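Local coordinates for beta-1,3-1,4-glucanase (Caldicellulosiruptor sp. F32, PDB 5H4R), which hydrolyses mixed-linkage beta-1,3-1,4-glucans such as lichenan, as a family 5 glycoside hydrolase, at residues P26-I30 and A343-V347; D143-Y149 and K161-S165; R208-E212 and I251-K255; S289-W293 and K332-S338. The protein carries 1 engineered substitution. All coordinates share one frame; numbering follows the deposited sequence.

All four contacts lie on or around a closed barrel of eight parallel strands. Interactions 1 and 4 share helix 336-352, and their centres are about 17 Å apart. They touch where Tyr345 CB packs on Trp293 CH2 at 3.4 Å. Interactions 2 and 3 are on other helices, with about 19 Å between their centres and about 7 Å between nearest atoms. Interaction 2 is across the chain's centre from interactions 1 and 4. The bound glycan lies in a pocket that includes Glu326 and the engineered Gln188. The side chains of Asp143 in interaction 2 and Lys332 in interaction 4 are about 11 Å and 12 Å from a glucose unit of the bound glycan.

Interaction 1 (P26-I30 and A343-V347); sequences PEIKI and AAYYV
Ile28, Ile30 and Pro26 lie against Ala344 and Tyr345 of the helical segment 343-347, and the contact between them is apolar. Two of the pairs are purely aliphatic. Ala344 CB meets the proline ring at Pro26 CG, 4.1 Å away. The same Ala344 CB takes Ile28 CG1 at 4.2 Å. The other contacts involve the tyrosine. Ile28 CD1 is at the edge of the Tyr345 ring and lies 3.8 Å from Tyr345 CA. Ile30 CD1 comes in obliquely, 3.6 Å from Tyr345 CE1. Both isoleucines cross the tyrosine at about a right angle. With CG anti to the backbone N (chi1 -175°), the Tyr345 ring extends beside the loop, where both CD1 methyls reach it. The polar end turns to another partner, and Tyr345 OH bonds Asp305 OD1. A leucine in place of Tyr345 has no hydroxyl or ring, and would probably leave Asp305 without this partner and open a gap beside Ile30 CD1. Tyr345 also touches Arg301 and Ile304, so its ring joins helix 298-316 to helix 336-352. The N-terminal segment runs along the outside of the barrel, and Tyr394 of helix 385-395 bonds its backbone at Pro26 and Ile28.

Interaction 2 (D143-Y149 and K161-S165); sequences DIMPGYY and KYVKS
The ring of Tyr162 carries Tyr148 CB over one face, 3.9 Å from the ring centroid, and has Asp143 OD2 at its edge. Tyr148 turns the edge of its own ring to that same Tyr162 ring. The pair is an offset edge-to-face stack with planes at 69°. Its nearest atoms are Tyr148 CD1 and Tyr162 CE1, 3.5 Å apart. A chi1 of -172° swings the Tyr162 ring away from its own backbone N, across to the loop. Its hydroxyl then donates to Asp143, with Tyr162 OH 2.7 Å from Asp143 OD2. The donor comes from above the carboxylate plane, 76° out of it. The carboxylate is further held by Trp103 N at OD2 and by His104 ND1 at OD1, which should fix its rotation. Beside this, Tyr149 CD2 packs obliquely on Val163 CG2 at 3.6 Å, and both residues also touch helix 205-226. A type II turn from Met145 to Tyr148 bends the loop back to the helix. This is a beta-alpha loop of a TIM barrel: it follows strand 135-139, the glycan-pocket residues His141 and His142 come just before Asp143, and the chain then packs on helix 156-173, which follows.

Interaction 3 (R208-E212 and I251-K255); sequences RDAVE and IDEFK
Glu253 OE2 is gripped by two nitrogens of one guanidinium group. Arg208 NH2 donates to Glu253 OE2 at 2.9 Å, on the anti lone pair, the one facing away from the other oxygen. Arg208 NH1 reaches the same Glu253 OE2 at 3.0 Å, from above the carboxylate plane. The approach is end-on, but both hydrogens converge on one atom and neither bond is straight, with N-H...O angles of 140° and 137°. The two flat groups are also turned 69° against each other, so this is not the coplanar two-oxygen salt bridge. The Arg208 chain bends at chi3 and that of Glu253 at chi2, which lets the charged ends meet beside the helix. Arg208 NH1 also donates to Met202 O. A glutamine in place of Glu253 would probably leave the Arg208 charge without its mate. In the TIM barrel the contact ties helix 205-226, which follows strand 181-184, to the connection between strands 237-240 and 267-272, where the type I turn from Ile251 to Phe254 lies. Beneath the charges, Val211 and Ile251 meet tip to tip, with Val211 CG1 4.0 Å from Ile251 CD1. Val211 CG1 also packs on Glu253 CB at 3.9 Å. Asn215 fastens the turn to the same helix by bonding Glu253 O and Lys255 N. On the exposed side, Glu212 OE1 and Lys255 NZ are 4.3 Å apart, too far for an ion pair in contact.

Interaction 4 (S289-W293 and K332-S338); sequences SVSEW and KNGNLQS
Lys332 NZ donates to two oxygens of the segment 289-293. Ser289 OG is 2.8 Å from Lys332 NZ. Val290 O is 3.1 Å from Lys332 NZ. Its fully extended chain runs back beside the loop from Ser291 toward Ser289, which carries the ammonium group to these two oxygens. Further on, Asn335 ND2 donates to Ser291 O at 3.0 Å, in a nearly straight bond (165°). The acceptor lies in the amide plane of Asn335. The third link is at the start of the helix, where Trp293 N donates to Ser338 OG at 3.0 Å. Next to this bond, Trp293 CB and Ser338 CB pack 4.0 Å apart.

A second shell sets these groups. Lys332 N donates to Asn335 OD1 at 2.9 Å, so both ends of the amide are held and its flip is fixed. Asn335 is at the N-cap position, but its side chain makes no capping bond. Trp293 is held among the rings of Phe279, Phe342 and Tyr345. Phe279 O and Gln282 O also accept from Lys332 NZ. The contact thus ties the loop before helix 298-316 to the loop after strand 322-327 and the first turn of helix 336-352. Lys332 is buried, and these four oxygens carry no formal charge. With three N-H groups for four oxygens, at least one must be shared or weakly held. The positive charge is probably stabilised in part by their dipoles.

Interaction 1 (P26-I30 and A343-V347)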
loop_
_atom_site.group_PDB
_atom_site.type_symbol
_atom_site.label_atom_id
_atom_site.label_comp_id
_atom_site.label_asym_id
_atom_site.label_seq_id
_atom_site.Cartn_x
_atom_site.Cartn_y
_atom_site.Cartn_z
ATOM N N PRO A 26 -16.070 -17.096 9.753
ATOM C CA PRO A 26 -16.589 -16.909 11.108
ATOM C C PRO A 26 -17.564 -15.744 11.192
ATOM O O PRO A 26 -17.538 -14.814 10.390
ATOM C CB PRO A 26 -15.328 -16.621 11.932
ATOM C CG PRO A 26 -14.421 -15.946 10.964
ATOM C CD PRO A 26 -14.667 -16.633 9.639
ATOM N N GLU A 27 -18.423 -15.816 12.206
ATOM C CA GLU A 27 -19.264 -14.685 12.587
ATOM C C GLU A 27 -18.482 -13.804 13.553
ATOM O O GLU A 27 -18.279 -14.178 14.715
ATOM C CB GLU A 27 -20.568 -15.176 13.210
ATOM C CG GLU A 27 -21.558 -15.698 12.197
ATOM C CD GLU A 27 -22.088 -14.598 11.290
ATOM O OE1 GLU A 27 -22.187 -13.441 11.754
ATOM O OE2 GLU A 27 -22.398 -14.889 10.116
ATOM N N ILE A 28 -18.059 -12.639 13.075
ATOM C CA ILE A 28 -17.187 -11.739 13.831
ATOM C C ILE A 28 -18.068 -10.719 14.535
ATOM O O ILE A 28 -18.913 -10.075 13.894
ATOM C CB ILE A 28 -16.177 -11.020 12.916
ATOM C CG1 ILE A 28 -15.329 -11.974 12.055
ATOM C CG2 ILE A 28 -15.269 -10.084 13.751
ATOM C CD1 ILE A 28 -14.140 -12.558 12.712
ATOM N N LYS A 29 -17.827 -10.531 15.832
ATOM C CA LYS A 29 -18.549 -9.578 16.666
ATOM C C LYS A 29 -17.552 -8.548 17.182
ATOM O O LYS A 29 -16.883 -8.774 18.198
ATOM C CB LYS A 29 -19.241 -10.286 17.821
ATOM C CG LYS A 29 -20.079 -11.487 17.395
ATOM C CD LYS A 29 -21.171 -11.099 16.400
ATOM C CE LYS A 29 -21.965 -12.328 15.952
ATOM N NZ LYS A 29 -22.990 -12.005 14.915
ATOM N N ILE A 30 -17.457 -7.425 16.475
ATOM C CA ILE A 30 -16.684 -6.264 16.902
ATOM C C ILE A 30 -17.591 -5.043 16.783
ATOM O O ILE A 30 -18.079 -4.736 15.688
ATOM C CB ILE A 30 -15.417 -6.060 16.060
ATOM C CG1 ILE A 30 -14.493 -7.287 16.143
ATOM C CG2 ILE A 30 -14.682 -4.803 16.537
ATOM C CD1 ILE A 30 -13.322 -7.237 15.211
ATOM N N ALA A 343 -8.547 -13.129 7.743
ATOM C CA ALA A 343 -8.927 -12.095 6.790
ATOM C C ALA A 343 -10.243 -11.449 7.177
ATOM O O ALA A 343 -10.385 -10.214 7.099
ATOM C CB ALA A 343 -9.021 -12.676 5.377
ATOM N N ALA A 344 -11.205 -12.252 7.619
ATOM C CA ALA A 344 -12.464 -11.699 8.081
ATOM C C ALA A 344 -12.237 -10.797 9.285
ATOM O O ALA A 344 -12.799 -9.700 9.368
ATOM C CB ALA A 344 -13.431 -12.828 8.437
ATOM N N TYR A 345 -11.453 -11.267 10.254
ATOM C CA TYR A 345 -11.253 -10.497 11.473
ATOM C C TYR A 345 -10.540 -9.188 11.180
ATOM O O TYR A 345 -10.945 -8.124 11.667
ATOM C CB TYR A 345 -10.468 -11.314 12.502
ATOM C CG TYR A 345 -10.347 -10.588 13.818
ATOM C CD1 TYR A 345 -11.332 -10.725 14.787
ATOM C CD2 TYR A 345 -9.267 -9.770 14.087
ATOM C CE1 TYR A 345 -11.244 -10.054 15.997
ATOM C CE2 TYR A 345 -9.165 -9.091 15.317
ATOM C CZ TYR A 345 -10.154 -9.235 16.250
ATOM O OH TYR A 345 -10.070 -8.582 17.455
ATOM N N TYR A 346 -9.462 -9.249 10.387
ATOM C CA TYR A 346 -8.660 -8.072 10.099
ATOM C C TYR A 346 -9.512 -7.000 9.426
ATOM O O TYR A 346 -9.503 -5.835 9.840
ATOM C CB TYR A 346 -7.482 -8.479 9.232
ATOM C CG TYR A 346 -6.390 -7.461 9.078
ATOM C CD1 TYR A 346 -6.576 -6.323 8.295
ATOM C CD2 TYR A 346 -5.145 -7.667 9.637
ATOM C CE1 TYR A 346 -5.549 -5.403 8.120
ATOM C CE2 TYR A 346 -4.116 -6.738 9.475
ATOM C CZ TYR A 346 -4.337 -5.619 8.716
ATOM O OH TYR A 346 -3.320 -4.718 8.524
ATOM N N VAL A 347 -10.296 -7.392 8.414
ATOM C CA VAL A 347 -11.134 -6.427 7.702
ATOM C C VAL A 347 -12.223 -5.856 8.621
ATOM O O VAL A 347 -12.491 -4.648 8.608
ATOM C CB VAL A 347 -11.721 -7.071 6.433
ATOM C CG1 VAL A 347 -12.786 -6.162 5.805
ATOM C CG2 VAL A 347 -10.624 -7.316 5.447
#

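Interaction 2 (D143-Y149 and K161-S165)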
loop_
_atom_site.group_PDB
_atom_site.type_symbol
_atom_site.label_atom_id
_atom_site.label_comp_id
_atom_site.label_asym_id
_atom_site.label_seq_id
_atom_site.Cartn_x
_atom_site.Cartn_y
_atom_site.Cartn_z
ATOM N N ASP A 143 12.112 1.877 -4.931
ATOM C CA ASP A 143 13.086 2.874 -5.347
ATOM C C ASP A 143 13.887 3.404 -4.160
ATOM O O ASP A 143 14.411 4.516 -4.206
ATOM C CB ASP A 143 12.400 4.040 -6.058
ATOM C CG ASP A 143 11.753 3.643 -7.378
ATOM O OD1 ASP A 143 12.142 2.620 -7.956
ATOM O OD2 ASP A 143 10.892 4.409 -7.866
ATOM N N ILE A 144 14.018 2.618 -3.094
ATOM C CA ILE A 144 14.620 3.103 -1.854
ATOM C C ILE A 144 16.103 2.736 -1.914
ATOM O O ILE A 144 16.534 1.668 -1.474
ATOM C CB ILE A 144 13.916 2.544 -0.621
ATOM C CG1 ILE A 144 12.392 2.709 -0.749
ATOM C CG2 ILE A 144 14.458 3.216 0.649
ATOM C CD1 ILE A 144 11.897 4.154 -0.904
ATOM N N MET A 145 16.898 3.649 -2.463
ATOM C CA MET A 145 18.328 3.431 -2.621
ATOM C C MET A 145 19.004 4.779 -2.806
ATOM O O MET A 145 18.397 5.708 -3.354
ATOM C CB MET A 145 18.606 2.502 -3.813
ATOM C CG MET A 145 17.715 2.727 -4.998
ATOM S SD MET A 145 17.586 1.294 -6.123
ATOM C CE MET A 145 19.272 1.290 -6.669
ATOM N N PRO A 146 20.249 4.919 -2.373
ATOM C CA PRO A 146 20.967 6.169 -2.609
ATOM C C PRO A 146 20.993 6.502 -4.097
ATOM O O PRO A 146 21.201 5.639 -4.944
ATOM C CB PRO A 146 22.367 5.878 -2.056
ATOM C CG PRO A 146 22.137 4.798 -1.029
ATOM C CD PRO A 146 21.066 3.942 -1.627
ATOM N N GLY A 147 20.743 7.763 -4.414
ATOM C CA GLY A 147 20.640 8.181 -5.788
ATOM C C GLY A 147 19.222 8.253 -6.301
ATOM O O GLY A 147 18.981 8.924 -7.311
ATOM N N TYR A 148 18.282 7.577 -5.629
ATOM C CA TYR A 148 16.863 7.735 -5.923
ATOM C C TYR A 148 16.218 8.271 -4.650
ATOM O O TYR A 148 16.560 9.376 -4.225
ATOM C CB TYR A 148 16.283 6.437 -6.492
ATOM C CG TYR A 148 17.005 6.012 -7.751
ATOM C CD1 TYR A 148 16.812 6.692 -8.944
ATOM C CD2 TYR A 148 17.886 4.952 -7.747
ATOM C CE1 TYR A 148 17.491 6.328 -10.097
ATOM C CE2 TYR A 148 18.559 4.573 -8.905
ATOM C CZ TYR A 148 18.355 5.268 -10.067
ATOM O OH TYR A 148 19.023 4.905 -11.225
ATOM N N TYR A 149 15.302 7.525 -4.023
ATOM C CA TYR A 149 14.678 7.935 -2.759
ATOM C C TYR A 149 15.502 7.343 -1.619
ATOM O O TYR A 149 15.576 6.119 -1.472
ATOM C CB TYR A 149 13.218 7.467 -2.680
ATOM C CG TYR A 149 12.453 8.005 -1.485
ATOM C CD1 TYR A 149 12.803 7.646 -0.187
ATOM C CD2 TYR A 149 11.394 8.906 -1.655
ATOM C CE1 TYR A 149 12.125 8.146 0.904
ATOM C CE2 TYR A 149 10.708 9.400 -0.564
ATOM C CZ TYR A 149 11.072 9.013 0.703
ATOM O OH TYR A 149 10.382 9.516 1.784
ATOM N N LYS A 161 15.155 15.875 -5.214
ATOM C CA LYS A 161 15.112 15.977 -6.671
ATOM C C LYS A 161 14.318 14.836 -7.278
ATOM O O LYS A 161 13.554 15.027 -8.236
ATOM C CB LYS A 161 16.531 15.984 -7.221
ATOM C CG LYS A 161 16.624 16.208 -8.690
ATOM C CD LYS A 161 18.095 16.282 -9.143
ATOM C CE LYS A 161 18.245 16.670 -10.605
ATOM N NZ LYS A 161 17.891 18.089 -10.883
ATOM N N TYR A 162 14.498 13.627 -6.735
ATOM C CA TYR A 162 13.794 12.447 -7.234
ATOM C C TYR A 162 12.295 12.538 -6.985
ATOM O O TYR A 162 11.490 12.316 -7.899
ATOM C CB TYR A 162 14.373 11.186 -6.572
ATOM C CG TYR A 162 13.837 9.895 -7.158
ATOM C CD1 TYR A 162 14.209 9.495 -8.426
ATOM C CD2 TYR A 162 12.959 9.064 -6.440
ATOM C CE1 TYR A 162 13.740 8.332 -8.987
ATOM C CE2 TYR A 162 12.478 7.874 -7.016
ATOM C CZ TYR A 162 12.886 7.519 -8.282
ATOM O OH TYR A 162 12.457 6.368 -8.913
ATOM N N VAL A 163 11.896 12.850 -5.750
ATOM C CA VAL A 163 10.473 13.015 -5.437
ATOM C C VAL A 163 9.862 14.102 -6.319
ATOM O O VAL A 163 8.812 13.901 -6.945
ATOM C CB VAL A 163 10.291 13.321 -3.935
ATOM C CG1 VAL A 163 8.832 13.672 -3.616
ATOM C CG2 VAL A 163 10.737 12.145 -3.100
ATOM N N LYS A 164 10.526 15.265 -6.406
ATOM C CA LYS A 164 10.023 16.357 -7.247
ATOM C C LYS A 164 9.853 15.904 -8.691
ATOM O O LYS A 164 8.817 16.161 -9.316
ATOM C CB LYS A 164 10.958 17.563 -7.177
ATOM C CG LYS A 164 10.868 18.374 -5.916
ATOM C CD LYS A 164 11.610 19.707 -6.082
ATOM C CE LYS A 164 11.553 20.533 -4.807
ATOM N NZ LYS A 164 12.353 21.780 -4.907
ATOM N N SER A 165 10.860 15.230 -9.246
ATOM C CA SER A 165 10.817 14.901 -10.666
ATOM C C SER A 165 9.802 13.816 -10.968
ATOM O O SER A 165 9.012 13.942 -11.913
ATOM C CB SER A 165 12.174 14.466 -11.187
ATOM O OG SER A 165 12.028 14.218 -12.579
#

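Interaction 3 (R208-E212 and I251-K255)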
loop_
_atom_site.group_PDB
_atom_site.type_symbol
_atom_site.label_atom_id
_atom_site.label_comp_id
_atom_site.label_asym_id
_atom_site.label_seq_id
_atom_site.Cartn_x
_atom_site.Cartn_y
_atom_site.Cartn_z
ATOM N N ARG A 208 16.499 9.593 14.176
ATOM C CA ARG A 208 15.791 10.864 14.182
ATOM C C ARG A 208 15.960 11.571 12.849
ATOM O O ARG A 208 15.023 12.198 12.352
ATOM C CB ARG A 208 16.285 11.746 15.336
ATOM C CG ARG A 208 16.082 11.081 16.687
ATOM C CD ARG A 208 16.226 12.040 17.862
ATOM N NE ARG A 208 15.152 13.039 17.886
ATOM C CZ ARG A 208 13.942 12.855 18.420
ATOM N NH1 ARG A 208 13.614 11.700 18.986
ATOM N NH2 ARG A 208 13.046 13.838 18.385
ATOM N N ASP A 209 17.148 11.463 12.250
ATOM C CA ASP A 209 17.423 12.113 10.972
ATOM C C ASP A 209 16.561 11.526 9.853
ATOM O O ASP A 209 16.053 12.260 8.997
ATOM C CB ASP A 209 18.904 11.963 10.656
ATOM C CG ASP A 209 19.281 12.535 9.308
ATOM O OD1 ASP A 209 19.265 13.772 9.140
ATOM O OD2 ASP A 209 19.632 11.744 8.420
ATOM N N ALA A 210 16.372 10.208 9.856
ATOM C CA ALA A 210 15.574 9.570 8.809
ATOM C C ALA A 210 14.099 9.948 8.932
ATOM O O ALA A 210 13.417 10.191 7.923
ATOM C CB ALA A 210 15.770 8.057 8.860
ATOM N N VAL A 211 13.591 10.033 10.159
ATOM C CA VAL A 211 12.211 10.471 10.372
ATOM C C VAL A 211 12.023 11.895 9.868
ATOM O O VAL A 211 11.023 12.215 9.203
ATOM C CB VAL A 211 11.852 10.329 11.862
ATOM C CG1 VAL A 211 10.520 11.050 12.190
ATOM C CG2 VAL A 211 11.737 8.874 12.236
ATOM N N GLU A 212 13.002 12.761 10.130
ATOM C CA GLU A 212 12.931 14.140 9.658
ATOM C C GLU A 212 13.000 14.200 8.139
ATOM O O GLU A 212 12.295 14.991 7.504
ATOM C CB GLU A 212 14.063 14.961 10.277
ATOM C CG GLU A 212 13.928 15.129 11.790
ATOM C CD GLU A 212 12.640 15.830 12.209
ATOM O OE1 GLU A 212 12.478 17.020 11.853
ATOM O OE2 GLU A 212 11.786 15.190 12.884
ATOM N N ILE A 251 4.474 7.994 16.440
ATOM C CA ILE A 251 5.434 8.814 17.166
ATOM C C ILE A 251 5.101 10.293 17.004
ATOM O O ILE A 251 4.581 10.736 15.964
ATOM C CB ILE A 251 6.881 8.542 16.711
ATOM C CG1 ILE A 251 7.029 8.743 15.209
ATOM C CG2 ILE A 251 7.335 7.131 17.155
ATOM C CD1 ILE A 251 8.488 8.617 14.695
ATOM N N ASP A 252 5.454 11.071 18.035
ATOM C CA ASP A 252 5.208 12.514 18.021
ATOM C C ASP A 252 5.958 13.194 16.885
ATOM O O ASP A 252 5.527 14.240 16.384
ATOM C CB ASP A 252 5.634 13.137 19.352
ATOM C CG ASP A 252 4.773 12.700 20.510
ATOM O OD1 ASP A 252 3.655 12.180 20.283
ATOM O OD2 ASP A 252 5.216 12.913 21.656
ATOM N N GLU A 253 7.090 12.622 16.473
ATOM C CA GLU A 253 7.944 13.260 15.489
ATOM C C GLU A 253 7.387 13.195 14.071
ATOM O O GLU A 253 7.892 13.921 13.210
ATOM C CB GLU A 253 9.339 12.628 15.522
ATOM C CG GLU A 253 10.139 13.002 16.765
ATOM C CD GLU A 253 9.911 12.070 17.946
ATOM O OE1 GLU A 253 9.000 11.218 17.902
ATOM O OE2 GLU A 253 10.653 12.210 18.938
ATOM N N PHE A 254 6.384 12.358 13.812
ATOM C CA PHE A 254 5.778 12.301 12.491
ATOM C C PHE A 254 4.946 13.558 12.270
ATOM O O PHE A 254 4.223 14.004 13.165
ATOM C CB PHE A 254 4.902 11.057 12.346
ATOM C CG PHE A 254 4.154 11.018 11.052
ATOM C CD1 PHE A 254 4.800 10.676 9.888
ATOM C CD2 PHE A 254 2.811 11.350 10.996
ATOM C CE1 PHE A 254 4.121 10.651 8.673
ATOM C CE2 PHE A 254 2.144 11.355 9.781
ATOM C CZ PHE A 254 2.790 11.015 8.632
ATOM N N LYS A 255 5.058 14.145 11.073
ATOM C CA LYS A 255 4.324 15.365 10.752
ATOM C C LYS A 255 3.464 15.149 9.523
ATOM O O LYS A 255 3.968 14.742 8.464
ATOM C CB LYS A 255 5.276 16.535 10.511
ATOM C CG LYS A 255 6.103 16.932 11.701
ATOM C CD LYS A 255 7.039 18.069 11.321
ATOM C CE LYS A 255 7.877 18.513 12.506
ATOM N NZ LYS A 255 8.914 19.500 12.098
#

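Interaction 4 (S289-W293 and K332-S338)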
loop_
_atom_site.group_PDB
_atom_site.type_symbol
_atom_site.label_atom_id
_atom_site.label_comp_id
_atom_site.label_asym_id
_atom_site.label_seq_id
_atom_site.Cartn_x
_atom_site.Cartn_y
_atom_site.Cartn_z
ATOM N N SER A 289 7.926 -18.903 13.193
ATOM C CA SER A 289 6.720 -18.869 12.382
ATOM C C SER A 289 5.617 -19.680 13.043
ATOM O O SER A 289 5.873 -20.725 13.653
ATOM C CB SER A 289 7.014 -19.436 10.999
ATOM O OG SER A 289 5.839 -19.525 10.221
ATOM N N VAL A 290 4.390 -19.205 12.889
ATOM C CA VAL A 290 3.205 -19.985 13.210
ATOM C C VAL A 290 2.308 -20.036 11.982
ATOM O O VAL A 290 2.287 -19.131 11.144
ATOM C CB VAL A 290 2.454 -19.434 14.438
ATOM C CG1 VAL A 290 3.387 -19.365 15.651
ATOM C CG2 VAL A 290 1.858 -18.114 14.163
ATOM N N SER A 291 1.560 -21.125 11.876
ATOM C CA SER A 291 0.658 -21.328 10.755
ATOM C C SER A 291 -0.805 -21.316 11.159
ATOM O O SER A 291 -1.670 -21.403 10.284
ATOM C CB SER A 291 0.964 -22.662 10.067
ATOM O OG SER A 291 0.713 -23.742 10.950
ATOM N N GLU A 292 -1.099 -21.223 12.448
ATOM C CA GLU A 292 -2.468 -21.211 12.950
ATOM C C GLU A 292 -2.846 -19.816 13.405
ATOM O O GLU A 292 -2.043 -19.111 14.028
ATOM C CB GLU A 292 -2.624 -22.177 14.130
ATOM C CG GLU A 292 -2.418 -23.613 13.760
ATOM C CD GLU A 292 -2.541 -24.538 14.959
ATOM O OE1 GLU A 292 -2.687 -24.029 16.093
ATOM O OE2 GLU A 292 -2.496 -25.773 14.767
ATOM N N TRP A 293 -4.091 -19.445 13.139
ATOM C CA TRP A 293 -4.672 -18.180 13.570
ATOM C C TRP A 293 -6.121 -18.491 13.903
ATOM O O TRP A 293 -6.801 -19.137 13.112
ATOM C CB TRP A 293 -4.568 -17.098 12.479
ATOM C CG TRP A 293 -4.864 -15.724 12.986
ATOM C CD1 TRP A 293 -3.949 -14.776 13.351
ATOM C CD2 TRP A 293 -6.157 -15.139 13.210
ATOM N NE1 TRP A 293 -4.592 -13.630 13.770
ATOM C CE2 TRP A 293 -5.946 -13.829 13.704
ATOM C CE3 TRP A 293 -7.469 -15.599 13.045
ATOM C CZ2 TRP A 293 -7.008 -12.986 14.061
ATOM C CZ3 TRP A 293 -8.516 -14.768 13.394
ATOM C CH2 TRP A 293 -8.280 -13.472 13.887
ATOM N N LYS A 332 0.824 -21.079 4.278
ATOM C CA LYS A 332 1.785 -21.911 5.011
ATOM C C LYS A 332 1.253 -23.327 4.986
ATOM O O LYS A 332 0.500 -23.745 5.862
ATOM C CB LYS A 332 2.011 -21.426 6.432
ATOM C CG LYS A 332 2.596 -20.036 6.411
ATOM C CD LYS A 332 2.908 -19.489 7.810
ATOM C CE LYS A 332 3.715 -18.237 7.705
ATOM N NZ LYS A 332 4.101 -17.708 9.036
ATOM N N ASN A 333 1.645 -24.054 3.960
ATOM C CA ASN A 333 1.321 -25.471 3.856
ATOM C C ASN A 333 -0.177 -25.720 3.975
ATOM O O ASN A 333 -0.614 -26.677 4.618
ATOM C CB ASN A 333 2.071 -26.261 4.903
ATOM C CG ASN A 333 3.573 -26.015 4.842
ATOM O OD1 ASN A 333 4.148 -25.463 5.777
ATOM N ND2 ASN A 333 4.206 -26.419 3.749
ATOM N N GLY A 334 -0.976 -24.868 3.349
ATOM C CA GLY A 334 -2.398 -25.151 3.235
ATOM C C GLY A 334 -3.266 -24.729 4.396
ATOM O O GLY A 334 -4.309 -25.363 4.650
ATOM N N ASN A 335 -2.905 -23.643 5.075
ATOM C CA ASN A 335 -3.570 -23.204 6.302
ATOM C C ASN A 335 -4.763 -22.300 5.994
ATOM O O ASN A 335 -4.887 -21.186 6.494
ATOM C CB ASN A 335 -2.555 -22.507 7.222
ATOM C CG ASN A 335 -1.963 -21.247 6.633
ATOM O OD1 ASN A 335 -1.893 -21.060 5.416
ATOM N ND2 ASN A 335 -1.491 -20.367 7.525
ATOM N N LEU A 336 -5.690 -22.844 5.194
ATOM C CA LEU A 336 -6.759 -22.023 4.642
ATOM C C LEU A 336 -7.696 -21.525 5.735
ATOM O O LEU A 336 -8.041 -20.344 5.771
ATOM C CB LEU A 336 -7.542 -22.810 3.599
ATOM C CG LEU A 336 -8.713 -22.072 2.959
ATOM C CD1 LEU A 336 -8.233 -20.803 2.248
ATOM C CD2 LEU A 336 -9.443 -23.005 1.985
ATOM N N GLN A 337 -8.154 -22.424 6.610
ATOM C CA GLN A 337 -9.115 -22.009 7.628
ATOM C C GLN A 337 -8.552 -20.872 8.472
ATOM O O GLN A 337 -9.265 -19.902 8.785
ATOM C CB GLN A 337 -9.491 -23.200 8.509
ATOM C CG GLN A 337 -10.469 -22.832 9.593
ATOM C CD GLN A 337 -11.815 -22.399 9.033
ATOM O OE1 GLN A 337 -12.354 -23.019 8.092
ATOM N NE2 GLN A 337 -12.389 -21.354 9.627
ATOM N N SER A 338 -7.272 -20.965 8.859
ATOM C CA SER A 338 -6.658 -19.870 9.614
ATOM C C SER A 338 -6.632 -18.571 8.819
ATOM O O SER A 338 -6.890 -17.491 9.363
ATOM C CB SER A 338 -5.231 -20.223 10.028
ATOM O OG SER A 338 -5.193 -21.223 11.031
#